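PDB 5J72: putative N-acetylmuramoyl-L-alanine amidase,autolysin cwp6, which probably hydrolyses, as a zinc-dependent N-acetylmuramoyl-L-alanine amidase, the bond between N-acetylmuramic acid and L-alanine in peptidoglycan, and carries CWB2 cell-wall-binding modules. Local coordinates for residues V454-G459 with A487-L492; Y480-A485 with V499-D504; T527-N532 with V602-I607. All blocks are in the same frame, centred on the assembly; numbering follows the deposited sequence.

Overall arrangement
All three contacts lie in the amidase domain and meet at its mixed six-stranded sheet. Contacts 1 and 2 have centres about 5 Å apart and share helix 477-494, which packs against the neighbouring strands 453-458 and 498-501; their segments alternate along the chain. Contact 3 follows both in sequence and joins the next two strands, 525-532 and 599-606, its centre about 13 Å from that of contact 1 and about 12 Å from that of contact 2. Strand 525-532 also pairs with 453-458, so strands 498-501, 453-458, 525-532 and 599-606 are consecutive in the sheet. The same elements carry the zinc site: Glu477 starts the shared helix, His460 follows strand 453-458, and His530 lies within contact 3.

Contact 1 (V454-G459 with A487-L492); sequences VVIDPG and ATTEYL
Ile456 reaches from strand 453-458 into the flank of helix 477-494, its CD1 meeting CG2 of Thr488 at 3.6 Å. This is helix-on-sheet packing in the alpha/beta core of an Amidase_3 domain: the helix lies on one face of the sheet, beside helix 619-637, and runs nearly antiparallel to the strand, at 163° between the segment axes, which approach to 9.5 Å. No hydrogen bond joins the two segments.

With CG1 anti to the carbonyl carbon, Ile456 directs its long branch towards the helix. CD1 meets Leu492 tip to tip, 4.1 Å from CD1 of that residue, while the Ile456 and Thr488 side chains cross obliquely. Closer to the backbone, Ile456 and Thr489 run alongside each other head to tail, so that CG1 lies 3.8 Å from Thr489 OG1. This hydroxyl bonds back to the carbonyl of Ala485, one turn earlier in the helix, and Thr488 OG1 is likewise engaged, by Gly626 O; the methyl of Thr488 is what faces Ile456.

Val499 of strand 498-501 and Ile633 of helix 619-637 also pack on Ile456, burying it between two helices and the sheet. Two residues back along the strand, on the same face, Val454 crosses Leu492 at about a right angle. Its CG1, anti to the backbone N (chi1 171°), rests 4.0 Å from CD1 of Leu492, the methyl that also meets Ile456.

Contact 2 (Y480-A485 with V499-D504); sequences YTLNTA and VVMTRD
A buried helix-to-strand contact, apolar at one end and polar at the other, joins the first half of helix 477-494 to strand 498-501 and the loop that leaves it, in the amidase domain. The apolar end belongs to Met501. Its chain runs out through an anti chi2 and bends at chi3 (70°), which lays the terminal methyl against the helix: CE is 3.8 Å from CB of Ala485. Leu482, one turn earlier, adds a looser touch to the same methyl with CD1. That branch packs more closely on the backbone of Asp504, 3.8 Å from its carbonyl carbon.

Arg503 supplies the polar end. Its CG takes the crowded position between the backbone N and the carbonyl carbon, and the chain then extends as far as NE, carrying the guanidinium beside the start of the helix. There NH1 lies 4.0 Å from Leu482 CB, and NH2 approaches Thr481 OG1 to 3.3 Å, the two side chains crossing at about a right angle. Backbone carbonyls fix the guanidinium: NH2 bonds to the oxygens of Gly459 and Lys478, NE to that of Pro458 and NH1 to that of Thr505. Thr481 OG1 bonds to the same Gly459 oxygen. Gly459 precedes the zinc ligand His460 and Lys478 follows the ligand Glu477, so the guanidinium bridges the backbone beside two metal ligands. The carbonyl oxygen of Arg503 itself is buried here without a partner.

Within the helix, Tyr480 O accepts the amide and hydroxyl of Thr484. Ala485 also packs on Ile456 and Pro458 of strand 453-458, while Thr484 faces helix 619-637.

Contact 3 (T527-N532 with V602-I607); sequences TSIHYN and VECAFI. With ZN (zinc ion), chain I.
Five backbone hydrogen bonds join segment 527-532 of strand 525-532 to segment 602-607. Ser528 O accepts from Val602 N at 2.8 Å (168° at the hydrogen), and Val602 O receives the amide of His530 nearly along its C=O axis. His530 O takes Cys604 N, in the carbonyl plane. Beyond it the pairing slips by one residue: Asn532 N donates to Ala605 O at 2.8 Å, and Ile607 N reaches Asn532 O from above the carbonyl plane. The amide of Tyr531, turned away from the partner strand, bonds to OE1 of the zinc ligand Glu477, and Ser528 OG to Asp457 OD2.

The pairing is parallel and interrupted by a beta bulge, where the chain turns a corner at Ala605. It carries one ligand of the zinc site of the Amidase_3 fold. His530 ND1 binds the metal at 2.2 Å; His460, Glu477 and three waters complete the shell. One of those waters lies 3.1 Å from Tyr531 O and 3.0 Å from Glu603 OE2, either of which can accept from it. The bend of Glu603 at chi2 (-86°) brings here a carboxylate that may help to polarise the metal-bound water.

The amide of Asn532 stacks on this carboxylate, their planes 11° apart. Its ND2 donates to a second water, which donates to Glu603 O. Asn532 CB sits over the centre of the Phe606 ring, 3.3 Å from the centroid, in a CH-pi contact. On the opposite face of the sheet from His530, Cys604 CB lies over the Tyr531 ring. Tyr531 OH is bonded to Thr484 OG1 of helix 477-494.

Contact 1 (V454-G459 with A487-L492)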
loop_
_atom_site.group_PDB
_atom_site.type_symbol
_atom_site.label_atom_id
_atom_site.label_comp_id
_atom_site.label_asym_id
_atom_site.label_seq_id
_atom_site.Cartn_x
_atom_site.Cartn_y
_atom_site.Cartn_z
ATOM N N VAL A 454 -11.276 -1.744 23.167
ATOM C CA VAL A 454 -11.469 -0.321 23.481
ATOM C C VAL A 454 -12.260 0.279 22.314
ATOM O O VAL A 454 -12.058 -0.113 21.168
ATOM C CB VAL A 454 -10.095 0.379 23.589
ATOM C CG1 VAL A 454 -10.255 1.878 23.701
ATOM C CG2 VAL A 454 -9.332 -0.132 24.815
ATOM N N VAL A 455 -13.143 1.212 22.610
ATOM C CA VAL A 455 -13.845 1.929 21.561
ATOM C C VAL A 455 -13.227 3.305 21.600
ATOM O O VAL A 455 -13.107 3.928 22.660
ATOM C CB VAL A 455 -15.347 1.966 21.767
ATOM C CG1 VAL A 455 -16.010 2.989 20.806
ATOM C CG2 VAL A 455 -15.960 0.576 21.542
ATOM N N ILE A 456 -12.766 3.801 20.409
ATOM C CA ILE A 456 -12.181 5.129 20.294
ATOM C C ILE A 456 -13.207 5.986 19.503
ATOM O O ILE A 456 -13.654 5.567 18.444
ATOM C CB ILE A 456 -10.843 5.045 19.506
ATOM C CG1 ILE A 456 -9.771 4.219 20.323
ATOM C CG2 ILE A 456 -10.320 6.432 19.227
ATOM C CD1 ILE A 456 -9.447 4.948 21.694
ATOM N N ASP A 457 -13.539 7.172 20.029
ATOM C CA ASP A 457 -14.539 8.026 19.374
ATOM C C ASP A 457 -14.004 9.425 19.068
ATOM O O ASP A 457 -13.902 10.285 19.948
ATOM C CB ASP A 457 -15.770 8.106 20.345
ATOM C CG ASP A 457 -16.829 9.105 19.889
ATOM O OD1 ASP A 457 -17.200 9.064 18.704
ATOM O OD2 ASP A 457 -17.276 9.944 20.744
ATOM N N PRO A 458 -13.621 9.698 17.829
ATOM C CA PRO A 458 -13.120 11.033 17.393
ATOM C C PRO A 458 -14.362 11.975 17.380
ATOM O O PRO A 458 -15.274 11.711 16.592
ATOM C CB PRO A 458 -12.547 10.770 15.997
ATOM C CG PRO A 458 -12.675 9.280 15.745
ATOM C CD PRO A 458 -13.658 8.725 16.718
ATOM N N GLY A 459 -14.397 13.026 18.194
ATOM C CA GLY A 459 -15.611 13.835 18.304
ATOM C C GLY A 459 -15.961 14.553 17.016
ATOM O O GLY A 459 -15.073 14.845 16.210
ATOM N N ALA A 487 -4.126 7.747 15.475
ATOM C CA ALA A 487 -2.813 7.432 16.107
ATOM C C ALA A 487 -3.020 6.640 17.408
ATOM O O ALA A 487 -2.238 5.740 17.715
ATOM C CB ALA A 487 -2.068 8.724 16.355
ATOM N N THR A 488 -4.062 6.980 18.203
ATOM C CA THR A 488 -4.357 6.198 19.395
ATOM C C THR A 488 -4.702 4.768 19.025
ATOM O O THR A 488 -4.287 3.795 19.677
ATOM C CB THR A 488 -5.609 6.811 20.119
ATOM O OG1 THR A 488 -5.292 8.153 20.450
ATOM C CG2 THR A 488 -6.013 5.972 21.397
ATOM N N THR A 489 -5.544 4.615 17.971
ATOM C CA THR A 489 -5.929 3.272 17.559
ATOM C C THR A 489 -4.686 2.471 17.128
ATOM O O THR A 489 -4.531 1.288 17.476
ATOM C CB THR A 489 -6.958 3.390 16.351
ATOM O OG1 THR A 489 -8.119 4.035 16.883
ATOM C CG2 THR A 489 -7.399 2.037 15.828
ATOM N N GLU A 490 -3.842 3.119 16.372
ATOM C CA GLU A 490 -2.641 2.456 15.838
ATOM C C GLU A 490 -1.754 1.950 17.048
ATOM O O GLU A 490 -1.273 0.832 17.033
ATOM C CB GLU A 490 -1.824 3.476 15.054
ATOM C CG GLU A 490 -0.776 2.743 14.247
ATOM C CD GLU A 490 -1.412 2.159 12.948
ATOM O OE1 GLU A 490 -2.632 1.901 12.911
ATOM O OE2 GLU A 490 -0.680 1.984 11.981
ATOM N N TYR A 491 -1.594 2.801 18.079
ATOM C CA TYR A 491 -0.783 2.367 19.239
ATOM C C TYR A 491 -1.436 1.212 19.914
ATOM O O TYR A 491 -0.777 0.193 20.183
ATOM C CB TYR A 491 -0.596 3.515 20.219
ATOM C CG TYR A 491 0.170 3.012 21.436
ATOM C CD1 TYR A 491 1.555 2.911 21.412
ATOM C CD2 TYR A 491 -0.504 2.549 22.562
ATOM C CE1 TYR A 491 2.253 2.344 22.475
ATOM C CE2 TYR A 491 0.184 1.992 23.646
ATOM C CZ TYR A 491 1.561 1.889 23.592
ATOM O OH TYR A 491 2.233 1.326 24.657
ATOM N N LEU A 492 -2.748 1.291 20.184
ATOM C CA LEU A 492 -3.399 0.175 20.879
ATOM C C LEU A 492 -3.310 -1.133 20.104
ATOM O O LEU A 492 -3.087 -2.209 20.691
ATOM C CB LEU A 492 -4.889 0.522 21.127
ATOM C CG LEU A 492 -5.034 1.663 22.175
ATOM C CD1 LEU A 492 -6.488 2.164 22.251
ATOM C CD2 LEU A 492 -4.636 1.080 23.581
#

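Contact 2 (Y480-A485 with V499-D504)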
loop_
_atom_site.group_PDB
_atom_site.type_symbol
_atom_site.label_atom_id
_atom_site.label_comp_id
_atom_site.label_asym_id
_atom_site.label_seq_id
_atom_site.Cartn_x
_atom_site.Cartn_y
_atom_site.Cartn_z
ATOM N N TYR A 480 -8.794 17.294 13.748
ATOM C CA TYR A 480 -7.721 17.018 14.686
ATOM C C TYR A 480 -8.162 15.836 15.518
ATOM O O TYR A 480 -7.294 15.035 15.920
ATOM C CB TYR A 480 -7.509 18.228 15.604
ATOM C CG TYR A 480 -6.457 19.149 15.059
ATOM C CD1 TYR A 480 -5.176 19.171 15.607
ATOM C CD2 TYR A 480 -6.741 20.020 14.010
ATOM C CE1 TYR A 480 -4.207 20.034 15.131
ATOM C CE2 TYR A 480 -5.770 20.894 13.524
ATOM C CZ TYR A 480 -4.505 20.900 14.091
ATOM O OH TYR A 480 -3.528 21.766 13.653
ATOM N N THR A 481 -9.493 15.701 15.781
ATOM C CA THR A 481 -9.837 14.535 16.617
ATOM C C THR A 481 -9.642 13.300 15.786
ATOM O O THR A 481 -9.202 12.268 16.331
ATOM C CB THR A 481 -11.306 14.569 17.150
ATOM O OG1 THR A 481 -12.213 14.567 16.051
ATOM C CG2 THR A 481 -11.582 15.794 17.994
ATOM N N LEU A 482 -10.009 13.341 14.489
ATOM C CA LEU A 482 -9.800 12.123 13.684
ATOM C C LEU A 482 -8.280 11.729 13.573
ATOM O O LEU A 482 -7.932 10.562 13.733
ATOM C CB LEU A 482 -10.389 12.274 12.245
ATOM C CG LEU A 482 -10.135 11.027 11.383
ATOM C CD1 LEU A 482 -10.814 9.815 11.984
ATOM C CD2 LEU A 482 -10.654 11.327 9.976
ATOM N N ASN A 483 -7.401 12.698 13.280
ATOM C CA ASN A 483 -5.953 12.381 13.165
ATOM C C ASN A 483 -5.399 11.888 14.544
ATOM O O ASN A 483 -4.600 10.978 14.567
ATOM C CB ASN A 483 -5.203 13.596 12.722
ATOM C CG ASN A 483 -5.587 13.943 11.296
ATOM O OD1 ASN A 483 -5.879 13.013 10.514
ATOM N ND2 ASN A 483 -5.733 15.239 10.940
ATOM N N THR A 484 -5.865 12.493 15.654
ATOM C CA THR A 484 -5.397 12.050 16.971
ATOM C C THR A 484 -5.879 10.607 17.217
ATOM O O THR A 484 -5.099 9.733 17.612
ATOM C CB THR A 484 -6.000 12.972 18.062
ATOM O OG1 THR A 484 -5.553 14.283 17.823
ATOM C CG2 THR A 484 -5.543 12.510 19.507
ATOM N N ALA A 485 -7.181 10.348 16.932
ATOM C CA ALA A 485 -7.782 9.059 17.191
ATOM C C ALA A 485 -7.178 7.962 16.352
ATOM O O ALA A 485 -7.068 6.810 16.842
ATOM C CB ALA A 485 -9.334 9.098 16.980
ATOM N N VAL A 499 -9.473 -2.633 18.839
ATOM C CA VAL A 499 -10.025 -1.294 18.834
ATOM C C VAL A 499 -11.096 -1.172 17.854
ATOM O O VAL A 499 -10.919 -1.598 16.713
ATOM C CB VAL A 499 -8.940 -0.246 18.507
ATOM C CG1 VAL A 499 -9.518 1.179 18.605
ATOM C CG2 VAL A 499 -7.777 -0.386 19.457
ATOM N N VAL A 500 -12.234 -0.616 18.261
ATOM C CA VAL A 500 -13.289 -0.326 17.293
ATOM C C VAL A 500 -13.382 1.209 17.249
ATOM O O VAL A 500 -13.552 1.825 18.310
ATOM C CB VAL A 500 -14.688 -0.892 17.703
ATOM C CG1 VAL A 500 -15.736 -0.421 16.718
ATOM C CG2 VAL A 500 -14.684 -2.443 17.764
ATOM N N MET A 501 -13.305 1.837 16.082
ATOM C CA MET A 501 -13.433 3.292 16.051
ATOM C C MET A 501 -14.886 3.643 15.729
ATOM O O MET A 501 -15.475 2.999 14.872
ATOM C CB MET A 501 -12.547 3.890 14.933
ATOM C CG MET A 501 -11.019 3.643 15.154
ATOM S SD MET A 501 -10.011 4.579 14.028
ATOM C CE MET A 501 -10.301 6.278 14.673
ATOM N N THR A 502 -15.474 4.643 16.356
ATOM C CA THR A 502 -16.864 4.971 16.003
ATOM C C THR A 502 -16.909 5.454 14.535
ATOM O O THR A 502 -17.865 5.178 13.834
ATOM C CB THR A 502 -17.437 6.054 16.957
ATOM O OG1 THR A 502 -16.557 7.166 16.952
ATOM C CG2 THR A 502 -17.606 5.551 18.390
ATOM N N ARG A 503 -15.877 6.161 14.087
ATOM C CA ARG A 503 -15.737 6.566 12.696
ATOM C C ARG A 503 -14.241 6.588 12.374
ATOM O O ARG A 503 -13.412 6.898 13.270
ATOM C CB ARG A 503 -16.359 7.955 12.433
ATOM C CG ARG A 503 -15.628 9.114 13.150
ATOM C CD ARG A 503 -16.233 10.505 12.761
ATOM N NE ARG A 503 -15.588 11.612 13.504
ATOM C CZ ARG A 503 -14.698 12.422 12.953
ATOM N NH1 ARG A 503 -14.314 12.275 11.698
ATOM N NH2 ARG A 503 -14.193 13.427 13.679
ATOM N N ASP A 504 -13.873 6.256 11.140
ATOM C CA ASP A 504 -12.447 6.295 10.801
ATOM C C ASP A 504 -12.266 7.231 9.635
ATOM O O ASP A 504 -11.189 7.292 9.037
ATOM C CB ASP A 504 -11.914 4.909 10.450
ATOM C CG ASP A 504 -12.844 4.137 9.536
ATOM O OD1 ASP A 504 -13.269 4.701 8.500
ATOM O OD2 ASP A 504 -13.140 2.975 9.852
#

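Contact 3 (T527-N532 with V602-I607)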
loop_
_atom_site.group_PDB
_atom_site.type_symbol
_atom_site.label_atom_id
_atom_site.label_comp_id
_atom_site.label_asym_id
_atom_site.label_seq_id
_atom_site.Cartn_x
_atom_site.Cartn_y
_atom_site.Cartn_z
ATOM N N THR A 527 -13.309 5.784 24.835
ATOM C CA THR A 527 -12.641 7.051 24.979
ATOM C C THR A 527 -13.066 8.007 23.853
ATOM O O THR A 527 -12.778 7.725 22.693
ATOM C CB THR A 527 -11.136 6.856 24.923
ATOM O OG1 THR A 527 -10.760 5.935 25.964
ATOM C CG2 THR A 527 -10.364 8.110 25.195
ATOM N N SER A 528 -13.721 9.121 24.208
ATOM C CA SER A 528 -14.097 10.128 23.236
ATOM C C SER A 528 -12.983 11.136 23.191
ATOM O O SER A 528 -12.451 11.518 24.242
ATOM C CB SER A 528 -15.456 10.730 23.631
ATOM O OG SER A 528 -15.880 11.720 22.709
ATOM N N ILE A 529 -12.571 11.596 21.997
ATOM C CA ILE A 529 -11.452 12.492 21.873
ATOM C C ILE A 529 -11.949 13.774 21.270
ATOM O O ILE A 529 -12.527 13.765 20.175
ATOM C CB ILE A 529 -10.336 11.831 20.971
ATOM C CG1 ILE A 529 -9.736 10.612 21.743
ATOM C CG2 ILE A 529 -9.182 12.818 20.682
ATOM C CD1 ILE A 529 -8.747 9.791 20.908
ATOM N N HIS A 530 -11.709 14.869 21.968
ATOM C CA HIS A 530 -12.180 16.196 21.587
ATOM C C HIS A 530 -11.095 17.264 21.776
ATOM O O HIS A 530 -10.044 16.978 22.356
ATOM C CB HIS A 530 -13.391 16.556 22.474
ATOM C CG HIS A 530 -14.650 15.836 22.076
ATOM N ND1 HIS A 530 -15.706 16.487 21.423
ATOM C CD2 HIS A 530 -15.000 14.525 22.222
ATOM C CE1 HIS A 530 -16.620 15.549 21.198
ATOM N NE2 HIS A 530 -16.260 14.349 21.651
ATOM N N TYR A 531 -11.329 18.489 21.254
ATOM C CA TYR A 531 -10.412 19.617 21.455
ATOM C C TYR A 531 -11.248 20.756 22.086
ATOM O O TYR A 531 -12.413 20.922 21.708
ATOM C CB TYR A 531 -9.766 20.047 20.139
ATOM C CG TYR A 531 -8.573 19.172 19.827
ATOM C CD1 TYR A 531 -7.279 19.592 20.119
ATOM C CD2 TYR A 531 -8.741 17.892 19.300
ATOM C CE1 TYR A 531 -6.186 18.758 19.914
ATOM C CE2 TYR A 531 -7.649 17.050 19.089
ATOM C CZ TYR A 531 -6.375 17.484 19.403
ATOM O OH TYR A 531 -5.296 16.648 19.201
ATOM N N ASN A 532 -10.693 21.484 23.078
ATOM C CA ASN A 532 -11.416 22.548 23.804
ATOM C C ASN A 532 -11.345 23.868 23.089
ATOM O O ASN A 532 -10.625 24.012 22.097
ATOM C CB ASN A 532 -10.818 22.780 25.190
ATOM C CG ASN A 532 -11.780 22.450 26.265
ATOM O OD1 ASN A 532 -12.959 22.773 26.135
ATOM N ND2 ASN A 532 -11.385 21.764 27.341
ATOM N N VAL A 602 -11.757 13.012 26.537
ATOM C CA VAL A 602 -10.505 13.727 26.594
ATOM C C VAL A 602 -10.572 15.004 25.827
ATOM O O VAL A 602 -10.915 14.977 24.655
ATOM C CB VAL A 602 -9.366 12.856 25.974
ATOM C CG1 VAL A 602 -8.020 13.586 26.039
ATOM C CG2 VAL A 602 -9.296 11.497 26.692
ATOM N N GLU A 603 -10.246 16.163 26.484
ATOM C CA GLU A 603 -10.146 17.436 25.769
ATOM C C GLU A 603 -8.656 17.623 25.668
ATOM O O GLU A 603 -8.037 18.187 26.604
ATOM C CB GLU A 603 -10.771 18.578 26.571
ATOM C CG GLU A 603 -12.263 18.344 26.722
ATOM C CD GLU A 603 -13.037 18.895 25.515
ATOM O OE1 GLU A 603 -12.409 19.320 24.539
ATOM O OE2 GLU A 603 -14.272 18.893 25.563
ATOM N N CYS A 604 -8.041 17.133 24.560
ATOM C CA CYS A 604 -6.583 17.125 24.381
ATOM C C CYS A 604 -5.860 18.415 24.645
ATOM O O CYS A 604 -4.778 18.421 25.225
ATOM C CB CYS A 604 -6.249 16.662 22.961
ATOM S SG CYS A 604 -6.998 15.065 22.552
ATOM N N ALA A 605 -6.438 19.512 24.136
ATOM C CA ALA A 605 -5.821 20.825 24.202
ATOM C C ALA A 605 -6.873 21.836 23.715
ATOM O O ALA A 605 -7.936 21.423 23.221
ATOM C CB ALA A 605 -4.629 20.855 23.260
ATOM N N PHE A 606 -6.594 23.148 23.883
ATOM C CA PHE A 606 -7.503 24.201 23.420
ATOM C C PHE A 606 -7.082 24.469 22.034
ATOM O O PHE A 606 -5.961 24.916 21.816
ATOM C CB PHE A 606 -7.400 25.488 24.286
ATOM C CG PHE A 606 -8.274 25.385 25.515
ATOM C CD1 PHE A 606 -7.977 24.479 26.523
ATOM C CD2 PHE A 606 -9.436 26.130 25.622
ATOM C CE1 PHE A 606 -8.823 24.320 27.608
ATOM C CE2 PHE A 606 -10.282 25.964 26.714
ATOM C CZ PHE A 606 -9.968 25.057 27.698
ATOM N N ILE A 607 -7.981 24.194 21.063
ATOM C CA ILE A 607 -7.661 24.366 19.635
ATOM C C ILE A 607 -7.541 25.865 19.231
ATOM O O ILE A 607 -7.028 26.154 18.144
ATOM C CB ILE A 607 -8.750 23.629 18.770
ATOM C CG1 ILE A 607 -8.136 23.239 17.408
ATOM C CG2 ILE A 607 -10.025 24.520 18.559
ATOM C CD1 ILE A 607 -9.021 22.225 16.689
HETATM ZN ZN ZN I . -15.982 18.648 21.138
HETATM O O HOH W 1 -15.034 19.666 22.789
HETATM O O HOH W 2 -8.590 20.857 27.228
HETATM O O HOH W 3 -17.783 18.567 22.320
HETATM O O HOH W 4 -16.616 20.891 20.861
#